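Long-range contacts in putative peptide ABC-transport system periplasmic peptide-binding protein (Campylobacter jejuni, PDB 4OEV), which binds nickel(II) outside the cytoplasm for uptake by an ABC-type importer and may also take part in peptide transport: residues A[123-127]-A[429-433]; A[5-11]-A[189-195]; A[255-261]-A[310-316]. All blocks are in the same frame, centred on the assembly; numbering follows the deposited sequence.

Interaction 1: residues A[123-127]-A[429-433]; sequences FKPYP and RNTSN
Tyr-126 sets its CE1 over one face of the Arg-429 guanidinium, 3.6 Å above that plane and offset toward its rim, in a loop-to-loop contact of this family 5 solute-binding protein. The loop that follows strand 117-122 here crosses the turn linking helices 419-429 and 434-450. Ring and guanidinium planes stand 67° apart, so the two groups are canted and do not stack flat. With CG of Tyr-126 anti to the backbone N, chi1 -174° swings the ring across the arginine side chain at an oblique angle. An aromatic suits this place because one ring carbon, CE1, lies over a guanidinium face while its OH joins the same polar cluster: the OH is hydrogen-bonded to Asp-391, which also forms a salt bridge with NE of Arg-429, and NH2 has a second carboxylate in Glu-105. The carboxylates probably balance the arginine's charge, and with Val-102 O, bonded by NH1, they fix its rotation.

Asn-430, the first residue past helix 419-429, supplies the one direct hydrogen bond of the contact. Its ND2 donates to Pro-125 O at 3.0 Å with an N-H...O angle of 161°, and the acceptor lies close to the amide plane. Lys-124 crosses this amide with its aliphatic CD, 3.9 Å from Asn-430 OD1.

Proline restricts the loop backbone, and both rings offer carbon surface to oxygens. Pro-125 CB lies 3.3 Å from Ser-432 OG, while Pro-127 meets two backbone carbonyls: its CD is 3.1 Å from Arg-429 O, and its CG is 3.2 Å from Thr-431 O, a buried oxygen without a hydrogen-bond partner.

Interaction 2: residues A[5-11]-A[189-195]; sequences DTLIIAV and TPRLIIK
Thr-6 OG1 is gripped from two directions: it accepts a hydrogen bond from Arg-191 NH2 at 3.2 Å, across the strand pair, and donates its own proton to Asp-5 OD1. The threonine oxygen sits at the guanidinium edge, within about 10° of its plane, while the aspartate oxygen is met from above the carboxylate plane. Arg-191 runs extended beside Thr-6, both pointing the same way. Ile-193 CD1 lies over one guanidinium face, and NE forms a salt bridge with Glu-175 on neighbouring strand 173-178, so the flat group is held at both edge and face.

Beneath these side chains, strands 6-11 and 191-195 pair in parallel, their axes 12° apart, in a mixed beta sheet. Leu-7 N donates to Arg-191 O and Leu-7 O accepts from Ile-193 N, each at 2.8 Å; Ile-9 repeats the pattern with Ile-193 O and Lys-195 N, and Val-11 N closes the ladder on Lys-195 O. On its other edge strand 6-11 bonds through the backbone of Ile-8 and Ala-10 to Asp-213 and Ala-214.

The face carrying Leu-7, Ile-9, Leu-192 and Ile-194 is buried against Trp-492 and Leu-32. Isoleucine and valine, being beta-branched, suit an extended backbone, and leucine fills the buried face: Leu-192 CD1 reaches Leu-7 CB at 3.8 Å and Ile-9 CD1 at 4.0 Å, brought there by a CG anti to the backbone N (chi1 170°). Val-11 CG2 meets Ile-194 CG2 at 3.6 Å. The reverse face is mixed: Ile-8 CG2 nears Ile-193 CG2 beside Thr-6, Arg-191 and Lys-195, whose NZ pairs with Glu-206. The chemistry thus implies a two-sided sheet, apolar on the inward face, with charges on the other that tie strand 191-195 to its surroundings.

Interaction 3: residues A[255-261]-A[310-316]; sequences DLKVRQA and LLVSAGF
The first two turns of helix 256-265 meet the end of helix 304-313, with the backbones closest at Lys-257 and Leu-310, whose CA atoms lie 5.8 Å apart. Leu-310 projects toward the partner helix: its CD1 rests 3.7 Å from Ala-261 N and also touches Gln-260 CB, which it meets at about a right angle. Ala-261 is small enough to let the helices close up, its CB lying 3.8 Å from Leu-311 CD2. That methyl also meets Val-258 CG2, as does Phe-316 CE1, and Leu-331 of strand 329-338 covers the same apolar patch.

One helix starts and the other stops here, each with a capping motif. Asp-255 is the N-cap of helix 256-265, its OD1 accepting from Lys-257 N at 2.8 Å. Helix 304-313 ends in a Schellman motif, where Phe-316 N bonds back to Leu-311 O and Gly-315 takes a positive phi of 100°, a conformation glycine adopts easily, having no side chain.

Lys-257 suits its place through its length. Its extended chain lies over Ala-314, CB to CB 3.8 Å, and carries NZ to Ser-313, where it bonds OG at 3.1 Å and O at 3.2 Å. The carbonyl is approached from well above its plane. The ammonium group would be favoured near the negative end of the helix dipole. A water bridges Asp-255 OD2 and Ala-314 O, and Lys-326 NZ also bonds that carbonyl.

The three contacts join different elements and do not touch; their centres lie about 40 Å (interactions 1 and 2), 39 Å (1 and 3) and 51 Å (2 and 3) apart. All are partly buried. Interaction 2, with 679 Å² the largest, is a regular strand pair with a backbone ladder and an apolar face, and it comes nearest the metal, the side chain of Val-11 lying about 11 Å from the nickel ion. Interactions 1 and 3 lie away from the annotated sites. The first joins loops by a single amide bond, prolines and a charged aromatic cluster; the third packs helix ends through leucine and alanine beneath a lysine. In sequence interactions 1 and 2 interleave, whereas interaction 3 lies wholly within the chain span that interaction 1 brackets.

Interaction 1: residues A[123-127]-A[429-433]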
loop_
_atom_site.group_PDB
_atom_site.type_symbol
_atom_site.label_atom_id
_atom_site.label_comp_id
_atom_site.label_asym_id
_atom_site.label_seq_id
_atom_site.Cartn_x
_atom_site.Cartn_y
_atom_site.Cartn_z
ATOM N N PHE A 123 22.997 8.004 -9.476
ATOM C CA PHE A 123 23.099 8.767 -10.729
ATOM C C PHE A 123 22.574 10.203 -10.552
ATOM O O PHE A 123 23.132 11.167 -11.083
ATOM C CB PHE A 123 22.306 8.087 -11.845
ATOM C CG PHE A 123 22.853 6.768 -12.287
ATOM C CD1 PHE A 123 23.995 6.699 -13.060
ATOM C CD2 PHE A 123 22.191 5.593 -11.964
ATOM C CE1 PHE A 123 24.479 5.486 -13.483
ATOM C CE2 PHE A 123 22.681 4.372 -12.376
ATOM C CZ PHE A 123 23.823 4.323 -13.138
ATOM N N LYS A 124 21.441 10.315 -9.864
ATOM C CA LYS A 124 20.792 11.592 -9.617
ATOM C C LYS A 124 20.196 11.528 -8.206
ATOM O O LYS A 124 20.058 10.442 -7.646
ATOM C CB LYS A 124 19.742 11.875 -10.705
ATOM C CG LYS A 124 18.867 10.714 -11.038
ATOM C CD LYS A 124 18.129 10.924 -12.347
ATOM C CE LYS A 124 18.308 9.717 -13.258
ATOM N NZ LYS A 124 17.097 9.468 -14.130
ATOM N N PRO A 125 19.840 12.680 -7.617
ATOM C CA PRO A 125 19.357 12.596 -6.226
ATOM C C PRO A 125 18.077 11.764 -6.126
ATOM O O PRO A 125 17.290 11.767 -7.073
ATOM C CB PRO A 125 19.083 14.066 -5.851
ATOM C CG PRO A 125 19.830 14.895 -6.903
ATOM C CD PRO A 125 19.822 14.062 -8.141
ATOM N N TYR A 126 17.876 11.081 -4.993
ATOM C CA TYR A 126 16.653 10.332 -4.727
ATOM C C TYR A 126 16.444 10.404 -3.237
ATOM O O TYR A 126 16.835 9.490 -2.512
ATOM C CB TYR A 126 16.757 8.873 -5.215
ATOM C CG TYR A 126 15.472 8.091 -5.083
ATOM C CD1 TYR A 126 14.286 8.514 -5.721
ATOM C CD2 TYR A 126 15.431 6.933 -4.319
ATOM C CE1 TYR A 126 13.112 7.804 -5.555
ATOM C CE2 TYR A 126 14.299 6.225 -4.171
ATOM C CZ TYR A 126 13.121 6.647 -4.799
ATOM O OH TYR A 126 11.975 5.918 -4.619
ATOM N N PRO A 127 15.892 11.531 -2.762
ATOM C CA PRO A 127 15.740 11.770 -1.322
ATOM C C PRO A 127 14.952 10.648 -0.640
ATOM O O PRO A 127 15.201 10.361 0.535
ATOM C CB PRO A 127 14.932 13.069 -1.256
ATOM C CG PRO A 127 14.984 13.671 -2.606
ATOM C CD PRO A 127 15.297 12.606 -3.577
ATOM N N ARG A 429 10.744 13.208 -7.571
ATOM C CA ARG A 429 11.473 12.138 -6.898
ATOM C C ARG A 429 12.995 12.305 -7.017
ATOM O O ARG A 429 13.767 11.762 -6.189
ATOM C CB ARG A 429 11.038 10.764 -7.471
ATOM C CG ARG A 429 11.606 10.425 -8.830
ATOM C CD ARG A 429 10.805 9.324 -9.472
ATOM N NE ARG A 429 10.638 8.113 -8.648
ATOM C CZ ARG A 429 11.195 6.927 -8.951
ATOM N NH1 ARG A 429 10.972 5.849 -8.205
ATOM N NH2 ARG A 429 11.973 6.802 -10.025
ATOM N N ASN A 430 13.425 13.053 -8.036
ATOM C CA ASN A 430 14.887 13.284 -8.219
ATOM C C ASN A 430 15.372 14.691 -7.871
ATOM O O ASN A 430 16.430 15.110 -8.349
ATOM C CB ASN A 430 15.297 12.977 -9.665
ATOM C CG ASN A 430 15.076 11.519 -10.049
ATOM O OD1 ASN A 430 14.493 11.229 -11.108
ATOM N ND2 ASN A 430 15.479 10.594 -9.175
ATOM N N THR A 431 14.633 15.425 -7.042
ATOM C CA THR A 431 15.084 16.743 -6.567
ATOM C C THR A 431 15.261 16.735 -5.057
ATOM O O THR A 431 14.342 16.326 -4.332
ATOM C CB THR A 431 14.117 17.886 -6.873
ATOM O OG1 THR A 431 13.879 17.972 -8.289
ATOM C CG2 THR A 431 14.711 19.214 -6.360
ATOM N N SER A 432 16.420 17.196 -4.585
ATOM C CA SER A 432 16.752 17.195 -3.146
ATOM C C SER A 432 16.025 18.251 -2.307
ATOM O O SER A 432 15.596 17.962 -1.191
ATOM C CB SER A 432 18.267 17.381 -2.954
ATOM O OG SER A 432 18.943 16.191 -3.318
ATOM N N ASN A 433 15.880 19.469 -2.832
ATOM C CA ASN A 433 15.314 20.569 -2.050
ATOM C C ASN A 433 13.817 20.349 -1.752
ATOM O O ASN A 433 12.993 20.187 -2.681
ATOM C CB ASN A 433 15.519 21.889 -2.792
ATOM C CG ASN A 433 14.940 23.069 -2.049
ATOM O OD1 ASN A 433 13.872 23.569 -2.396
ATOM N ND2 ASN A 433 15.657 23.541 -1.034
#

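Interaction 2: residues A[5-11]-A[189-195]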
loop_
_atom_site.group_PDB
_atom_site.type_symbol
_atom_site.label_atom_id
_atom_site.label_comp_id
_atom_site.label_asym_id
_atom_site.label_seq_id
_atom_site.Cartn_x
_atom_site.Cartn_y
_atom_site.Cartn_z
ATOM N N ASP A 5 1.400 -17.710 25.505
ATOM C CA ASP A 5 2.701 -17.532 24.845
ATOM C C ASP A 5 2.583 -17.491 23.332
ATOM O O ASP A 5 3.589 -17.443 22.619
ATOM C CB ASP A 5 3.662 -18.647 25.287
ATOM C CG ASP A 5 3.368 -19.999 24.627
ATOM O OD1 ASP A 5 2.278 -20.218 24.069
ATOM O OD2 ASP A 5 4.224 -20.894 24.727
ATOM N N THR A 6 1.344 -17.468 22.845
ATOM C CA THR A 6 1.062 -17.484 21.416
ATOM C C THR A 6 0.206 -16.269 21.036
ATOM O O THR A 6 -0.770 -15.986 21.732
ATOM C CB THR A 6 0.301 -18.776 21.007
ATOM O OG1 THR A 6 1.072 -19.938 21.329
ATOM C CG2 THR A 6 -0.043 -18.777 19.529
ATOM N N LEU A 7 0.598 -15.555 19.969
ATOM C CA LEU A 7 -0.208 -14.472 19.391
ATOM C C LEU A 7 -0.781 -14.954 18.071
ATOM O O LEU A 7 -0.057 -15.450 17.241
ATOM C CB LEU A 7 0.629 -13.217 19.132
ATOM C CG LEU A 7 0.813 -12.252 20.308
ATOM C CD1 LEU A 7 1.606 -11.013 19.903
ATOM C CD2 LEU A 7 -0.524 -11.894 20.957
ATOM N N ILE A 8 -2.087 -14.827 17.854
ATOM C CA ILE A 8 -2.624 -15.186 16.548
ATOM C C ILE A 8 -3.283 -13.971 15.965
ATOM O O ILE A 8 -4.238 -13.456 16.526
ATOM C CB ILE A 8 -3.625 -16.334 16.610
ATOM C CG1 ILE A 8 -3.035 -17.502 17.398
ATOM C CG2 ILE A 8 -4.085 -16.715 15.200
ATOM C CD1 ILE A 8 -3.799 -18.751 17.296
ATOM N N ILE A 9 -2.747 -13.489 14.850
ATOM C CA ILE A 9 -3.255 -12.256 14.244
ATOM C C ILE A 9 -3.757 -12.491 12.836
ATOM O O ILE A 9 -3.051 -13.038 12.001
ATOM C CB ILE A 9 -2.179 -11.166 14.176
ATOM C CG1 ILE A 9 -1.520 -10.935 15.539
ATOM C CG2 ILE A 9 -2.724 -9.876 13.568
ATOM C CD1 ILE A 9 -0.440 -9.894 15.461
ATOM N N ALA A 10 -4.983 -12.044 12.579
ATOM C CA ALA A 10 -5.533 -12.094 11.241
ATOM C C ALA A 10 -4.973 -10.968 10.390
ATOM O O ALA A 10 -4.894 -9.811 10.822
ATOM C CB ALA A 10 -7.092 -11.981 11.283
ATOM N N VAL A 11 -4.651 -11.303 9.149
ATOM C CA VAL A 11 -4.210 -10.304 8.177
ATOM C C VAL A 11 -4.917 -10.531 6.840
ATOM O O VAL A 11 -4.995 -11.671 6.368
ATOM C CB VAL A 11 -2.686 -10.344 7.995
ATOM C CG1 VAL A 11 -2.281 -9.434 6.835
ATOM C CG2 VAL A 11 -2.017 -9.868 9.289
ATOM N N THR A 189 6.485 -12.195 23.002
ATOM C CA THR A 189 5.699 -13.403 22.833
ATOM C C THR A 189 6.442 -14.354 21.927
ATOM O O THR A 189 6.717 -14.038 20.770
ATOM C CB THR A 189 4.311 -13.066 22.273
ATOM O OG1 THR A 189 3.685 -12.171 23.191
ATOM C CG2 THR A 189 3.445 -14.309 22.117
ATOM N N PRO A 190 6.795 -15.528 22.466
ATOM C CA PRO A 190 7.653 -16.497 21.776
ATOM C C PRO A 190 7.018 -17.038 20.491
ATOM O O PRO A 190 7.738 -17.327 19.542
ATOM C CB PRO A 190 7.847 -17.604 22.817
ATOM C CG PRO A 190 6.733 -17.461 23.748
ATOM C CD PRO A 190 6.387 -16.007 23.795
ATOM N N ARG A 191 5.701 -17.193 20.467
ATOM C CA ARG A 191 5.049 -17.797 19.313
ATOM C C ARG A 191 4.083 -16.828 18.627
ATOM O O ARG A 191 3.236 -16.210 19.284
ATOM C CB ARG A 191 4.322 -19.062 19.774
ATOM C CG ARG A 191 3.915 -20.019 18.681
ATOM C CD ARG A 191 3.904 -21.479 19.190
ATOM N NE ARG A 191 3.304 -22.347 18.177
ATOM C CZ ARG A 191 2.014 -22.665 18.130
ATOM N NH1 ARG A 191 1.549 -23.445 17.159
ATOM N NH2 ARG A 191 1.185 -22.204 19.056
ATOM N N LEU A 192 4.194 -16.716 17.299
ATOM C CA LEU A 192 3.362 -15.799 16.521
ATOM C C LEU A 192 2.835 -16.438 15.245
ATOM O O LEU A 192 3.588 -16.975 14.447
ATOM C CB LEU A 192 4.136 -14.514 16.178
ATOM C CG LEU A 192 3.488 -13.550 15.168
ATOM C CD1 LEU A 192 2.136 -12.999 15.665
ATOM C CD2 LEU A 192 4.435 -12.418 14.800
ATOM N N ILE A 193 1.526 -16.319 15.039
ATOM C CA ILE A 193 0.862 -16.880 13.868
ATOM C C ILE A 193 0.042 -15.823 13.112
ATOM O O ILE A 193 -0.771 -15.132 13.698
ATOM C CB ILE A 193 -0.039 -18.059 14.288
ATOM C CG1 ILE A 193 0.844 -19.194 14.835
ATOM C CG2 ILE A 193 -0.852 -18.542 13.153
ATOM C CD1 ILE A 193 0.067 -20.443 15.275
ATOM N N ILE A 194 0.333 -15.663 11.822
ATOM C CA ILE A 194 -0.371 -14.746 10.942
ATOM C C ILE A 194 -1.343 -15.537 10.081
ATOM O O ILE A 194 -0.959 -16.287 9.179
ATOM C CB ILE A 194 0.598 -13.945 10.049
ATOM C CG1 ILE A 194 1.683 -13.289 10.906
ATOM C CG2 ILE A 194 -0.198 -12.957 9.087
ATOM C CD1 ILE A 194 1.182 -12.213 11.833
ATOM N N LYS A 195 -2.618 -15.365 10.375
ATOM C CA LYS A 195 -3.651 -16.131 9.725
ATOM C C LYS A 195 -4.234 -15.342 8.555
ATOM O O LYS A 195 -4.504 -14.131 8.653
ATOM C CB LYS A 195 -4.731 -16.500 10.751
ATOM C CG LYS A 195 -5.681 -17.559 10.294
ATOM C CD LYS A 195 -6.542 -18.073 11.464
ATOM C CE LYS A 195 -7.572 -19.021 10.925
ATOM N NZ LYS A 195 -8.372 -19.650 12.000
#

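Interaction 3: residues A[255-261]-A[310-316]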
loop_
_atom_site.group_PDB
_atom_site.type_symbol
_atom_site.label_atom_id
_atom_site.label_comp_id
_atom_site.label_asym_id
_atom_site.label_seq_id
_atom_site.Cartn_x
_atom_site.Cartn_y
_atom_site.Cartn_z
ATOM N N ASP A 255 -12.761 9.006 -22.411
ATOM C CA ASP A 255 -13.138 10.379 -22.703
ATOM C C ASP A 255 -13.048 11.280 -21.480
ATOM O O ASP A 255 -13.715 11.068 -20.453
ATOM C CB ASP A 255 -14.600 10.430 -23.260
ATOM C CG ASP A 255 -14.991 11.798 -23.805
ATOM O OD1 ASP A 255 -14.558 12.853 -23.250
ATOM O OD2 ASP A 255 -15.774 11.835 -24.785
ATOM N N LEU A 256 -12.270 12.335 -21.618
ATOM C CA LEU A 256 -12.041 13.275 -20.507
ATOM C C LEU A 256 -13.360 13.822 -19.932
ATOM O O LEU A 256 -13.580 13.843 -18.707
ATOM C CB LEU A 256 -11.176 14.424 -20.990
ATOM C CG LEU A 256 -11.037 15.548 -19.963
ATOM C CD1 LEU A 256 -10.323 15.021 -18.702
ATOM C CD2 LEU A 256 -10.259 16.686 -20.584
ATOM N N LYS A 257 -14.253 14.252 -20.807
ATOM C CA LYS A 257 -15.535 14.804 -20.336
ATOM C C LYS A 257 -16.345 13.771 -19.572
ATOM O O LYS A 257 -17.056 14.110 -18.635
ATOM C CB LYS A 257 -16.364 15.334 -21.511
ATOM C CG LYS A 257 -15.804 16.642 -22.121
ATOM C CD LYS A 257 -16.531 16.985 -23.468
ATOM C CE LYS A 257 -15.949 18.238 -24.150
ATOM N NZ LYS A 257 -16.507 18.492 -25.533
ATOM N N VAL A 258 -16.280 12.516 -20.002
ATOM C CA VAL A 258 -17.021 11.445 -19.314
ATOM C C VAL A 258 -16.456 11.221 -17.896
ATOM O O VAL A 258 -17.184 11.151 -16.912
ATOM C CB VAL A 258 -16.939 10.143 -20.122
ATOM C CG1 VAL A 258 -17.406 8.915 -19.271
ATOM C CG2 VAL A 258 -17.723 10.294 -21.447
ATOM N N ARG A 259 -15.133 11.165 -17.776
ATOM C CA ARG A 259 -14.522 10.951 -16.486
ATOM C C ARG A 259 -14.780 12.150 -15.564
ATOM O O ARG A 259 -15.045 11.972 -14.370
ATOM C CB ARG A 259 -13.008 10.706 -16.647
ATOM C CG ARG A 259 -12.683 9.322 -17.101
ATOM C CD ARG A 259 -11.209 9.157 -17.253
ATOM N NE ARG A 259 -10.694 9.715 -18.517
ATOM C CZ ARG A 259 -9.797 10.693 -18.603
ATOM N NH1 ARG A 259 -9.401 11.068 -19.815
ATOM N NH2 ARG A 259 -9.281 11.301 -17.503
ATOM N N GLN A 260 -14.757 13.367 -16.107
ATOM C CA GLN A 260 -15.078 14.512 -15.269
ATOM C C GLN A 260 -16.561 14.464 -14.839
ATOM O O GLN A 260 -16.931 14.766 -13.707
ATOM C CB GLN A 260 -14.804 15.807 -16.022
ATOM C CG GLN A 260 -13.356 15.985 -16.448
ATOM C CD GLN A 260 -13.171 17.235 -17.309
ATOM O OE1 GLN A 260 -13.956 17.490 -18.229
ATOM N NE2 GLN A 260 -12.127 18.004 -17.025
ATOM N N ALA A 261 -17.410 14.085 -15.769
ATOM C CA ALA A 261 -18.842 14.023 -15.460
ATOM C C ALA A 261 -19.108 13.025 -14.321
ATOM O O ALA A 261 -19.882 13.319 -13.395
ATOM C CB ALA A 261 -19.617 13.677 -16.695
ATOM N N LEU A 310 -21.813 18.109 -19.153
ATOM C CA LEU A 310 -20.586 17.575 -19.704
ATOM C C LEU A 310 -20.862 16.424 -20.649
ATOM O O LEU A 310 -20.197 16.299 -21.692
ATOM C CB LEU A 310 -19.635 17.086 -18.598
ATOM C CG LEU A 310 -18.760 18.152 -17.927
ATOM C CD1 LEU A 310 -18.160 17.596 -16.630
ATOM C CD2 LEU A 310 -17.664 18.571 -18.875
ATOM N N LEU A 311 -21.786 15.545 -20.275
ATOM C CA LEU A 311 -22.091 14.409 -21.154
ATOM C C LEU A 311 -22.789 14.918 -22.464
ATOM O O LEU A 311 -22.526 14.397 -23.550
ATOM C CB LEU A 311 -22.968 13.367 -20.442
ATOM C CG LEU A 311 -22.290 12.607 -19.290
ATOM C CD1 LEU A 311 -23.247 11.582 -18.724
ATOM C CD2 LEU A 311 -21.010 11.883 -19.774
ATOM N N VAL A 312 -23.650 15.926 -22.368
ATOM C CA VAL A 312 -24.228 16.520 -23.600
ATOM C C VAL A 312 -23.068 17.028 -24.467
ATOM O O VAL A 312 -22.932 16.613 -25.641
ATOM C CB VAL A 312 -25.200 17.646 -23.274
ATOM C CG1 VAL A 312 -25.643 18.444 -24.534
ATOM C CG2 VAL A 312 -26.428 17.051 -22.608
ATOM N N SER A 313 -22.160 17.777 -23.833
ATOM C CA SER A 313 -21.014 18.331 -24.520
ATOM C C SER A 313 -20.150 17.264 -25.174
ATOM O O SER A 313 -19.527 17.534 -26.196
ATOM C CB SER A 313 -20.175 19.155 -23.557
ATOM O OG SER A 313 -19.011 19.658 -24.181
ATOM N N ALA A 314 -20.117 16.061 -24.608
ATOM C CA ALA A 314 -19.308 14.986 -25.171
ATOM C C ALA A 314 -20.045 14.271 -26.276
ATOM O O ALA A 314 -19.535 13.316 -26.854
ATOM C CB ALA A 314 -18.842 13.977 -24.065
ATOM N N GLY A 315 -21.246 14.739 -26.563
ATOM C CA GLY A 315 -22.020 14.260 -27.697
ATOM C C GLY A 315 -23.098 13.251 -27.354
ATOM O O GLY A 315 -23.742 12.732 -28.259
ATOM N N PHE A 316 -23.303 12.996 -26.057
ATOM C CA PHE A 316 -24.338 12.055 -25.608
ATOM C C PHE A 316 -25.704 12.737 -25.498
ATOM O O PHE A 316 -25.809 13.959 -25.323
ATOM C CB PHE A 316 -23.952 11.403 -24.253
ATOM C CG PHE A 316 -22.781 10.474 -24.333
ATOM C CD1 PHE A 316 -21.463 10.934 -24.147
ATOM C CD2 PHE A 316 -22.980 9.124 -24.594
ATOM C CE1 PHE A 316 -20.394 10.094 -24.236
ATOM C CE2 PHE A 316 -21.877 8.248 -24.668
ATOM C CZ PHE A 316 -20.589 8.744 -24.498
HETATM O O HOH W 1 -16.409 13.414 -26.583
#